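Local coordinates for protein cytochrome P450 268A2 Cyp268A2 (Mycobacterium marinum, PDB 6BLD) that belongs to the cytochrome P450 family and holds an iron protoporphyrin IX group within a largely helical fold, at residues A[31-36]-A[63-68]; A[40-45]-A[67-72]; A[114-119]-A[238-243]; A[118-123]-A[229-234]. All coordinates share one frame; numbering follows the deposited sequence.

Contact 1. Residues A[31-36]-A[63-68]; sequences SSFSEL and AVTRRA
The hydroxyl of Thr65 lies against Leu36, with Thr65 OG1 4.0 Å from Leu36 C, but its bond goes to neither of the two segments: OG1 donates to the backbone oxygen of Pro41, so this buried polar atom is satisfied. A chi1 of 55° sets OG1 between the backbone nitrogen and carbonyl carbon of Thr65 and swings CG2 to the position opposite the carbonyl carbon. That methyl is what the helix meets. Leu36 brings up its CB, 4.0 Å from Thr65 CG2, and its CD1 follows at 4.2 Å, the two side chains running roughly perpendicular to each other. Phe33, one turn earlier, also reaches this methyl; its CD1 stands 4.2 Å from Thr65 CG2, with the ring set obliquely to the methyl. The interface is therefore apolar, although a threonine supplies its centre. Phe33 also meets the ring of Phe335, with planes at about 45°, on a neighbouring strand of the sheet. The Arg66 side chain bonds through NE to the carbonyl of Arg37, tying the N-cap residue of helix 67-75 to the end of helix 26-39. Helix 26-39, an N-terminal helix of this P450, thus lies on the beta-rich region, against the connection between strand 61-64 of the mixed sheet and helix 67-75.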
# COMPACT_ATOMS: atom_id res chain seq x y z
N SER A 31 -15.34 0.78 14.91
CA SER A 31 -15.93 0.94 16.23
C SER A 31 -14.88 0.73 17.33
O SER A 31 -14.97 1.35 18.39
CB SER A 31 -17.10 -0.02 16.42
OG SER A 31 -16.78 -1.31 15.92
N SER A 32 -13.89 -0.13 17.08
CA SER A 32 -12.77 -0.26 18.00
C SER A 32 -11.82 0.92 17.88
O SER A 32 -11.35 1.45 18.90
CB SER A 32 -12.03 -1.57 17.74
OG SER A 32 -12.79 -2.68 18.17
N PHE A 33 -11.52 1.35 16.65
CA PHE A 33 -10.68 2.52 16.45
C PHE A 33 -11.33 3.79 16.99
O PHE A 33 -10.63 4.70 17.46
CB PHE A 33 -10.36 2.69 14.96
CG PHE A 33 -9.46 1.63 14.40
CD1 PHE A 33 -8.33 1.22 15.10
CD2 PHE A 33 -9.74 1.04 13.18
CE1 PHE A 33 -7.50 0.24 14.58
CE2 PHE A 33 -8.91 0.06 12.66
CZ PHE A 33 -7.79 -0.34 13.37
N SER A 34 -12.66 3.87 16.95
CA SER A 34 -13.35 5.07 17.40
C SER A 34 -13.21 5.25 18.91
O SER A 34 -12.91 6.35 19.39
CB SER A 34 -14.83 5.01 17.01
OG SER A 34 -15.51 6.18 17.41
N GLU A 35 -13.42 4.17 19.68
CA GLU A 35 -13.31 4.27 21.13
C GLU A 35 -11.88 4.60 21.55
O GLU A 35 -11.66 5.39 22.48
CB GLU A 35 -13.78 2.98 21.80
CG GLU A 35 -13.49 2.93 23.29
CD GLU A 35 -14.08 1.71 23.97
OE1 GLU A 35 -13.61 1.36 25.08
OE2 GLU A 35 -15.01 1.11 23.41
N LEU A 36 -10.89 3.99 20.89
CA LEU A 36 -9.50 4.30 21.19
C LEU A 36 -9.18 5.75 20.87
O LEU A 36 -8.63 6.47 21.71
CB LEU A 36 -8.58 3.36 20.41
CG LEU A 36 -8.60 1.90 20.85
CD1 LEU A 36 -7.70 1.06 19.96
CD2 LEU A 36 -8.18 1.77 22.31
N ALA A 63 -0.53 1.29 19.97
CA ALA A 63 -1.50 1.56 18.91
C ALA A 63 -1.68 3.06 18.77
O ALA A 63 -2.07 3.74 19.72
CB ALA A 63 -2.83 0.88 19.22
N VAL A 64 -1.41 3.58 17.57
CA VAL A 64 -1.54 5.00 17.26
C VAL A 64 -2.73 5.15 16.32
O VAL A 64 -2.66 4.74 15.15
CB VAL A 64 -0.26 5.57 16.63
CG1 VAL A 64 -0.45 7.03 16.29
CG2 VAL A 64 0.91 5.38 17.58
N THR A 65 -3.81 5.76 16.81
CA THR A 65 -5.08 5.79 16.10
C THR A 65 -5.47 7.16 15.57
O THR A 65 -6.26 7.23 14.62
CB THR A 65 -6.20 5.28 17.02
OG1 THR A 65 -6.22 6.04 18.22
CG2 THR A 65 -5.99 3.81 17.36
N ARG A 66 -4.97 8.24 16.15
CA ARG A 66 -5.33 9.58 15.72
C ARG A 66 -4.43 10.04 14.58
O ARG A 66 -3.25 9.70 14.52
CB ARG A 66 -5.24 10.57 16.89
CG ARG A 66 -6.41 10.49 17.85
CD ARG A 66 -6.33 11.56 18.92
NE ARG A 66 -7.44 11.46 19.87
CZ ARG A 66 -7.51 12.14 21.01
NH1 ARG A 66 -6.53 12.97 21.35
NH2 ARG A 66 -8.55 11.98 21.81
N ARG A 67 -5.01 10.83 13.67
CA ARG A 67 -4.27 11.27 12.49
C ARG A 67 -3.08 12.13 12.87
O ARG A 67 -1.98 11.95 12.33
CB ARG A 67 -5.20 12.03 11.54
CG ARG A 67 -4.53 12.47 10.25
CD ARG A 67 -4.83 13.93 9.94
NE ARG A 67 -3.84 14.49 9.02
CZ ARG A 67 -2.96 15.42 9.35
NH1 ARG A 67 -2.93 15.90 10.59
NH2 ARG A 67 -2.10 15.88 8.45
N ALA A 68 -3.27 13.07 13.80
CA ALA A 68 -2.17 13.95 14.20
C ALA A 68 -1.01 13.15 14.79
O ALA A 68 0.16 13.46 14.53
CB ALA A 68 -2.67 15.00 15.19

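Contact 2. Residues A[40-45]-A[67-72]; sequences RPVSWH and RADIVA
A chi1 of 177° in Val42 puts CG1 opposite the backbone nitrogen and leaves CG2 beside that nitrogen, directed at the helix, while Asp69, with its CG opposite the carbonyl carbon (chi1 -69°), extends its carboxylate from helix 67-75 to meet it. The two side chains approach at a slant, Val42 CG2 standing 4.1 Å from Asp69 OD2. Pro41 adds a ring carbon to the same oxygen, its CB lying 4.3 Å from Asp69 OD2. Both approaches are loose, and the polar link is made by a water instead. It donates to Asp69 OD2 over 2.8 Å and to the carbonyl oxygen of Pro41 over 2.9 Å, bridging the helix and the start of the strand; for the Pro41 oxygen it is a second donor besides Thr65. Leu321, from strand 319-321, packs on Val42, Asp69 and Ala72.

Farther along the strand, Ser43 OG lies in the plane of the His45 ring, at its edge, 2.6 Å from NE2, a hydrogen bond that helps set the turn of the imidazole. On the helix, Val71 CG2 lies over one face of the Arg67 guanidinium, towards its rim, and Arg67 NE bonds to the carbonyl of Pro360. Strand 42-45 forms an edge of the mixed five-stranded sheet and pairs antiparallel with strand 61-64, so the contact joins the first strand of this P450 sheet to the helix that follows its second strand.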
# COMPACT_ATOMS: atom_id res chain seq x y z
N ARG A 40 -8.45 6.43 24.61
CA ARG A 40 -7.04 6.06 24.77
C ARG A 40 -6.37 6.05 23.40
O ARG A 40 -6.13 4.98 22.83
CB ARG A 40 -6.91 4.71 25.48
CG ARG A 40 -7.73 4.61 26.76
CD ARG A 40 -7.73 3.19 27.33
NE ARG A 40 -8.34 2.22 26.43
CZ ARG A 40 -9.65 2.10 26.22
NH1 ARG A 40 -10.10 1.17 25.39
NH2 ARG A 40 -10.50 2.90 26.85
N PRO A 41 -6.05 7.22 22.86
CA PRO A 41 -5.53 7.28 21.48
C PRO A 41 -4.20 6.57 21.29
O PRO A 41 -3.88 6.18 20.16
CB PRO A 41 -5.40 8.79 21.21
CG PRO A 41 -5.31 9.41 22.57
CD PRO A 41 -6.16 8.56 23.46
N VAL A 42 -3.41 6.41 22.34
CA VAL A 42 -2.14 5.68 22.29
C VAL A 42 -2.23 4.60 23.36
O VAL A 42 -2.12 4.88 24.56
CB VAL A 42 -0.93 6.59 22.52
CG1 VAL A 42 0.35 5.78 22.53
CG2 VAL A 42 -0.87 7.67 21.44
N SER A 43 -2.44 3.35 22.93
CA SER A 43 -2.70 2.25 23.83
C SER A 43 -1.73 1.11 23.57
O SER A 43 -1.19 0.96 22.47
CB SER A 43 -4.15 1.74 23.69
OG SER A 43 -4.45 1.44 22.34
N TRP A 44 -1.52 0.29 24.60
CA TRP A 44 -0.58 -0.83 24.57
C TRP A 44 -1.35 -2.13 24.35
O TRP A 44 -2.34 -2.39 25.03
CB TRP A 44 0.22 -0.88 25.87
CG TRP A 44 1.25 -1.96 25.95
CD1 TRP A 44 1.20 -3.09 26.71
CD2 TRP A 44 2.50 -2.01 25.25
NE1 TRP A 44 2.34 -3.84 26.53
CE2 TRP A 44 3.15 -3.20 25.63
CE3 TRP A 44 3.13 -1.16 24.33
CZ2 TRP A 44 4.40 -3.56 25.13
CZ3 TRP A 44 4.37 -1.52 23.83
CH2 TRP A 44 4.99 -2.71 24.23
N HIS A 45 -0.87 -2.94 23.42
CA HIS A 45 -1.56 -4.16 23.01
C HIS A 45 -0.55 -5.29 22.87
O HIS A 45 0.64 -5.04 22.65
CB HIS A 45 -2.29 -3.96 21.68
CG HIS A 45 -3.36 -2.91 21.73
ND1 HIS A 45 -4.70 -3.23 21.80
CD2 HIS A 45 -3.29 -1.56 21.72
CE1 HIS A 45 -5.41 -2.11 21.84
NE2 HIS A 45 -4.58 -1.09 21.79
N ARG A 67 -5.01 10.83 13.67
CA ARG A 67 -4.27 11.27 12.49
C ARG A 67 -3.08 12.13 12.87
O ARG A 67 -1.98 11.95 12.33
CB ARG A 67 -5.20 12.03 11.54
CG ARG A 67 -4.53 12.47 10.25
CD ARG A 67 -4.83 13.93 9.94
NE ARG A 67 -3.84 14.49 9.02
CZ ARG A 67 -2.96 15.42 9.35
NH1 ARG A 67 -2.93 15.90 10.59
NH2 ARG A 67 -2.10 15.88 8.45
N ALA A 68 -3.27 13.07 13.80
CA ALA A 68 -2.17 13.95 14.20
C ALA A 68 -1.01 13.15 14.79
O ALA A 68 0.16 13.46 14.53
CB ALA A 68 -2.67 15.00 15.19
N ASP A 69 -1.32 12.13 15.59
CA ASP A 69 -0.26 11.32 16.18
C ASP A 69 0.43 10.45 15.13
O ASP A 69 1.63 10.20 15.23
CB ASP A 69 -0.82 10.46 17.31
CG ASP A 69 -1.23 11.27 18.52
OD1 ASP A 69 -0.60 12.32 18.77
OD2 ASP A 69 -2.18 10.86 19.22
N ILE A 70 -0.32 9.99 14.13
CA ILE A 70 0.28 9.23 13.03
C ILE A 70 1.26 10.10 12.26
O ILE A 70 2.35 9.65 11.88
CB ILE A 70 -0.83 8.67 12.12
CG1 ILE A 70 -1.54 7.50 12.81
CG2 ILE A 70 -0.27 8.25 10.76
CD1 ILE A 70 -2.71 6.96 12.04
N VAL A 71 0.91 11.37 12.04
CA VAL A 71 1.83 12.30 11.40
C VAL A 71 3.05 12.53 12.28
O VAL A 71 4.19 12.60 11.79
CB VAL A 71 1.10 13.62 11.08
CG1 VAL A 71 2.09 14.71 10.71
CG2 VAL A 71 0.09 13.40 9.95
N ALA A 72 2.85 12.63 13.60
CA ALA A 72 3.97 12.85 14.51
C ALA A 72 4.97 11.71 14.45
O ALA A 72 6.19 11.95 14.39
CB ALA A 72 3.45 13.04 15.93
O HOH W 1 -3.11 8.36 18.35

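Contact 3. Residues A[114-119]-A[238-243]. With HEM (protoporphyrin IX containing Fe), chain B.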
# COMPACT_ATOMS: atom_id res chain seq x y z
N ARG A 114 17.14 5.37 -1.95
CA ARG A 114 15.99 6.06 -2.54
C ARG A 114 16.42 7.04 -3.63
O ARG A 114 15.72 7.20 -4.64
CB ARG A 114 15.19 6.78 -1.45
CG ARG A 114 14.12 7.73 -1.98
CD ARG A 114 12.92 7.82 -1.05
NE ARG A 114 11.94 8.78 -1.53
CZ ARG A 114 10.69 8.88 -1.08
NH1 ARG A 114 10.27 8.08 -0.11
NH2 ARG A 114 9.87 9.79 -1.58
N LYS A 115 17.57 7.68 -3.46
CA LYS A 115 18.06 8.64 -4.45
C LYS A 115 18.32 7.97 -5.80
O LYS A 115 18.22 8.62 -6.84
CB LYS A 115 19.32 9.33 -3.94
CG LYS A 115 19.92 10.36 -4.88
CD LYS A 115 18.92 11.47 -5.19
CE LYS A 115 19.51 12.47 -6.17
NZ LYS A 115 18.53 13.54 -6.52
N LEU A 116 18.64 6.67 -5.80
CA LEU A 116 19.00 6.00 -7.04
C LEU A 116 17.81 5.85 -7.98
O LEU A 116 17.99 5.75 -9.19
CB LEU A 116 19.59 4.62 -6.73
CG LEU A 116 20.80 4.61 -5.79
CD1 LEU A 116 21.06 3.21 -5.28
CD2 LEU A 116 22.03 5.18 -6.48
N VAL A 117 16.59 5.83 -7.44
CA VAL A 117 15.39 5.60 -8.24
C VAL A 117 14.39 6.74 -8.15
O VAL A 117 13.35 6.69 -8.82
CB VAL A 117 14.71 4.27 -7.86
CG1 VAL A 117 15.71 3.12 -7.96
CG2 VAL A 117 14.13 4.35 -6.45
N SER A 118 14.66 7.77 -7.34
CA SER A 118 13.66 8.80 -7.09
C SER A 118 13.41 9.70 -8.29
O SER A 118 12.38 10.37 -8.34
CB SER A 118 14.07 9.65 -5.89
OG SER A 118 15.24 10.40 -6.17
N ALA A 119 14.33 9.73 -9.26
CA ALA A 119 14.19 10.65 -10.39
C ALA A 119 13.01 10.28 -11.28
O ALA A 119 12.39 11.17 -11.87
CB ALA A 119 15.48 10.68 -11.21
N ALA A 238 24.31 1.81 -10.98
CA ALA A 238 24.80 2.89 -10.13
C ALA A 238 25.98 2.43 -9.29
O ALA A 238 26.12 1.24 -8.96
CB ALA A 238 23.69 3.40 -9.22
N GLU A 239 26.84 3.38 -8.94
CA GLU A 239 27.97 3.14 -8.06
C GLU A 239 27.63 3.69 -6.68
O GLU A 239 27.57 4.91 -6.49
CB GLU A 239 29.24 3.79 -8.61
CG GLU A 239 30.49 2.93 -8.48
CD GLU A 239 30.53 1.79 -9.48
OE1 GLU A 239 31.40 0.91 -9.35
OE2 GLU A 239 29.69 1.77 -10.41
N VAL A 240 27.41 2.80 -5.72
CA VAL A 240 27.08 3.16 -4.35
C VAL A 240 28.28 2.81 -3.49
O VAL A 240 28.61 1.63 -3.32
CB VAL A 240 25.81 2.45 -3.86
CG1 VAL A 240 25.40 2.98 -2.49
CG2 VAL A 240 24.68 2.64 -4.87
N ASP A 241 28.93 3.84 -2.94
CA ASP A 241 30.10 3.66 -2.08
C ASP A 241 31.23 2.95 -2.82
O ASP A 241 31.92 2.09 -2.27
CB ASP A 241 29.75 2.93 -0.79
CG ASP A 241 28.64 3.61 -0.02
OD1 ASP A 241 28.20 3.07 1.02
OD2 ASP A 241 28.19 4.70 -0.45
N GLY A 242 31.42 3.30 -4.09
CA GLY A 242 32.51 2.75 -4.87
C GLY A 242 32.27 1.36 -5.41
O GLY A 242 33.24 0.68 -5.78
N ASP A 243 31.02 0.91 -5.48
CA ASP A 243 30.73 -0.43 -5.98
C ASP A 243 29.25 -0.50 -6.34
O ASP A 243 28.42 0.21 -5.77
CB ASP A 243 31.07 -1.50 -4.94
CG ASP A 243 31.20 -2.88 -5.56
OD1 ASP A 243 31.25 -2.98 -6.80
OD2 ASP A 243 31.26 -3.87 -4.80
CHA HEM B . 5.90 3.99 0.51
CHB HEM B . 6.20 2.81 -4.19
CHC HEM B . 1.44 3.60 -4.70
CHD HEM B . 1.07 3.91 0.14
C1A HEM B . 6.40 3.61 -0.72
C2A HEM B . 7.79 3.30 -1.02
C3A HEM B . 7.87 2.98 -2.31
C4A HEM B . 6.54 3.07 -2.88
CMA HEM B . 9.16 2.58 -3.07
CAA HEM B . 8.96 3.35 -0.02
CBA HEM B . 9.44 4.80 0.09
CGA HEM B . 10.46 4.92 1.20
O1A HEM B . 11.21 5.93 1.21
O2A HEM B . 10.53 4.01 2.06
C1B HEM B . 4.96 2.98 -4.76
C2B HEM B . 4.66 2.92 -6.17
C3B HEM B . 3.35 3.14 -6.33
C4B HEM B . 2.76 3.34 -5.01
CMB HEM B . 5.67 2.65 -7.30
CAB HEM B . 2.68 3.14 -7.73
CBB HEM B . 1.40 3.47 -7.91
C1C HEM B . 0.92 3.76 -3.43
C2C HEM B . -0.47 4.04 -3.10
C3C HEM B . -0.56 4.11 -1.75
C4C HEM B . 0.76 3.90 -1.20
CMC HEM B . -1.59 4.19 -4.15
CAC HEM B . -1.78 4.40 -0.85
CBC HEM B . -2.96 4.84 -1.31
C1D HEM B . 2.34 3.98 0.67
C2D HEM B . 2.67 4.13 2.07
C3D HEM B . 4.00 4.15 2.18
C4D HEM B . 4.56 4.02 0.84
CMD HEM B . 1.65 4.25 3.22
CAD HEM B . 4.81 4.31 3.49
CBD HEM B . 4.82 5.78 3.89
CGD HEM B . 5.56 5.97 5.20
O1D HEM B . 5.60 7.13 5.69
O2D HEM B . 6.09 4.97 5.74
NA HEM B . 5.67 3.46 -1.88
NB HEM B . 3.78 3.24 -4.08
NC HEM B . 1.63 3.68 -2.25
ND HEM B . 3.51 3.91 -0.05
FE HEM B . 3.66 3.81 -2.09
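Leu116 carries this contact with the two methyls at its end. Its CB leaves helix 109-117 in the direction of loop 238-243, and with CG opposite the carbonyl carbon (chi1 -55°) the branch opens towards the loop. CD1 meets Val240 CG2 at 3.7 Å. CD2 touches the CB of Ala238 at 3.7 Å and also lies 4.0 Å from Val240 CG2, so that the valine methyl is met by both arms of the leucine. Leu245 packs on both Leu116 and Val240 and extends this small apolar patch near the surface.

The loop holds its shape through its own backbone. Val240 N donates to Asp243 O over 2.8 Å, and Asp243 N returns a weak bond to Val240 O, closing a tight turn in which Asp241 and Gly242 both have positive phi, as in a type I' turn. Asp241 OD1 forms a salt bridge with Lys112, a second tie between turn and helix.

Arg114 points to the heme. Its NH1 donates to the propionate oxygen O1A of the protoporphyrin IX over 2.7 Å, at an N-H...O angle of 152°, with O1A at the edge of the guanidinium and in its plane. NH1 also bonds to the carbonyl of Phe371, which helps fix the group, and His110 is another heme partner from this helix. Helix 109-117 thus lies between the porphyrin and the loop that leads from helix 231-237 into the long helix 247-278.

Contact 4. Residues A[118-123]-A[229-234]; sequences SAAFTP and DDLFSA
The phenyl ring of Phe121 receives the CD1 methyl of Leu231 obliquely, with CE2 3.4 Å and CZ 3.5 Å from that carbon. The contact is tight, and it is made at the far end of the ring: Phe121 has its CG opposite its carbonyl carbon (chi1 -68°), and the two side chains cross at about a right angle. Ala120 adds its methyl to the same spot, CB being 3.9 Å from Leu231 CD1, so one leucine methyl is gripped by two consecutive residues of the loop. Met169, of helix 160-170, and Leu257, of helix 247-278, both touch Phe121 and Leu231 and help bury this pair.

The second flat group is the carboxylate of Asp230, which caps the helix carrying Leu231. Ser233 N donates to Asp230 OD1 over 2.8 Å, its N-H...O angle being 155°, and it comes from above the carboxylate plane, 43° out of it. OD2 is held by a salt bridge to Arg223 NE, which probably steadies the negative charge at the helix start. In the other segment, Thr122 is the N-cap of helix 123-147; OG1 accepts from the backbone nitrogen of Gln125 and bonds only weakly, over 3.4 Å, to Ala119 O.

The Phe121 side chain also comes within about 4 Å of the heme and belongs to its pocket. The contact therefore backs the porphyrin site of this P450, joining the loop between helices 109-117 and 123-147 to the first turn of helix 231-237.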
# COMPACT_ATOMS: atom_id res chain seq x y z
N SER A 118 14.66 7.77 -7.34
CA SER A 118 13.66 8.80 -7.09
C SER A 118 13.41 9.70 -8.29
O SER A 118 12.38 10.37 -8.34
CB SER A 118 14.07 9.65 -5.89
OG SER A 118 15.24 10.40 -6.17
N ALA A 119 14.33 9.73 -9.26
CA ALA A 119 14.19 10.65 -10.39
C ALA A 119 13.01 10.28 -11.28
O ALA A 119 12.39 11.17 -11.87
CB ALA A 119 15.48 10.68 -11.21
N ALA A 120 12.68 9.00 -11.38
CA ALA A 120 11.61 8.55 -12.27
C ALA A 120 10.21 8.80 -11.72
O ALA A 120 9.23 8.51 -12.41
CB ALA A 120 11.78 7.06 -12.58
N PHE A 121 10.09 9.34 -10.50
CA PHE A 121 8.80 9.52 -9.86
C PHE A 121 8.40 10.97 -9.68
O PHE A 121 7.32 11.24 -9.14
CB PHE A 121 8.79 8.82 -8.49
CG PHE A 121 8.86 7.33 -8.57
CD1 PHE A 121 7.72 6.58 -8.84
CD2 PHE A 121 10.06 6.67 -8.38
CE1 PHE A 121 7.78 5.21 -8.91
CE2 PHE A 121 10.13 5.30 -8.45
CZ PHE A 121 8.99 4.56 -8.72
N THR A 122 9.24 11.91 -10.11
CA THR A 122 8.92 13.32 -9.96
C THR A 122 7.67 13.67 -10.77
O THR A 122 7.34 12.98 -11.74
CB THR A 122 10.09 14.19 -10.40
OG1 THR A 122 10.36 13.95 -11.79
CG2 THR A 122 11.34 13.86 -9.59
N PRO A 123 6.94 14.72 -10.38
CA PRO A 123 5.78 15.13 -11.18
C PRO A 123 6.11 15.40 -12.64
O PRO A 123 5.29 15.11 -13.52
CB PRO A 123 5.30 16.40 -10.47
CG PRO A 123 5.75 16.23 -9.06
CD PRO A 123 7.06 15.50 -9.14
N ASP A 229 17.36 3.78 -20.12
CA ASP A 229 16.94 4.99 -19.42
C ASP A 229 15.92 4.70 -18.32
O ASP A 229 15.38 5.64 -17.73
CB ASP A 229 16.35 5.99 -20.41
CG ASP A 229 17.40 6.90 -21.02
OD1 ASP A 229 18.42 7.15 -20.36
OD2 ASP A 229 17.19 7.35 -22.17
N ASP A 230 15.66 3.43 -18.03
CA ASP A 230 14.57 3.06 -17.15
C ASP A 230 14.99 3.11 -15.68
O ASP A 230 16.11 3.50 -15.33
CB ASP A 230 14.06 1.66 -17.51
CG ASP A 230 15.07 0.58 -17.19
OD1 ASP A 230 15.14 0.16 -16.01
OD2 ASP A 230 15.80 0.17 -18.11
N LEU A 231 14.08 2.68 -14.82
CA LEU A 231 14.30 2.73 -13.38
C LEU A 231 15.31 1.68 -12.93
O LEU A 231 16.20 1.96 -12.13
CB LEU A 231 12.97 2.55 -12.65
CG LEU A 231 12.85 3.01 -11.21
CD1 LEU A 231 11.45 3.53 -10.99
CD2 LEU A 231 13.15 1.87 -10.27
N PHE A 232 15.16 0.45 -13.44
CA PHE A 232 16.05 -0.63 -13.03
C PHE A 232 17.46 -0.44 -13.57
O PHE A 232 18.43 -0.82 -12.90
CB PHE A 232 15.49 -1.97 -13.51
CG PHE A 232 15.72 -3.10 -12.56
CD1 PHE A 232 15.41 -2.97 -11.21
CD2 PHE A 232 16.24 -4.30 -13.00
CE1 PHE A 232 15.62 -4.01 -10.33
CE2 PHE A 232 16.45 -5.35 -12.13
CZ PHE A 232 16.14 -5.21 -10.79
N SER A 233 17.60 0.13 -14.77
CA SER A 233 18.92 0.36 -15.35
C SER A 233 19.77 1.23 -14.44
O SER A 233 20.94 0.91 -14.17
CB SER A 233 18.78 1.02 -16.72
OG SER A 233 18.20 0.14 -17.67
N ALA A 234 19.21 2.34 -13.96
CA ALA A 234 19.96 3.23 -13.09
C ALA A 234 20.31 2.56 -11.77
O ALA A 234 21.37 2.84 -11.20
CB ALA A 234 19.17 4.52 -12.85

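In the fold
The four contacts form two pairs. Contacts 1 and 2, with centres 7 Å apart, share the start of helix 67-75 and adjoin the same mixed sheet, where strands 42-45 and 61-64 are neighbours. Contacts 3 and 4, centres 11 Å apart, share Ser118 and Ala119 and touch directly, Val117 CG1 lying 3.7 Å from Leu231 CD2. The first pair closes along the chain before the second opens, and about 35 to 38 Å separate the centres of one pair from those of the other. The early pair joins parts fewer than thirty residues apart within the N-terminal beta-rich region, whereas the later pair joins parts over a hundred residues apart beside the heme.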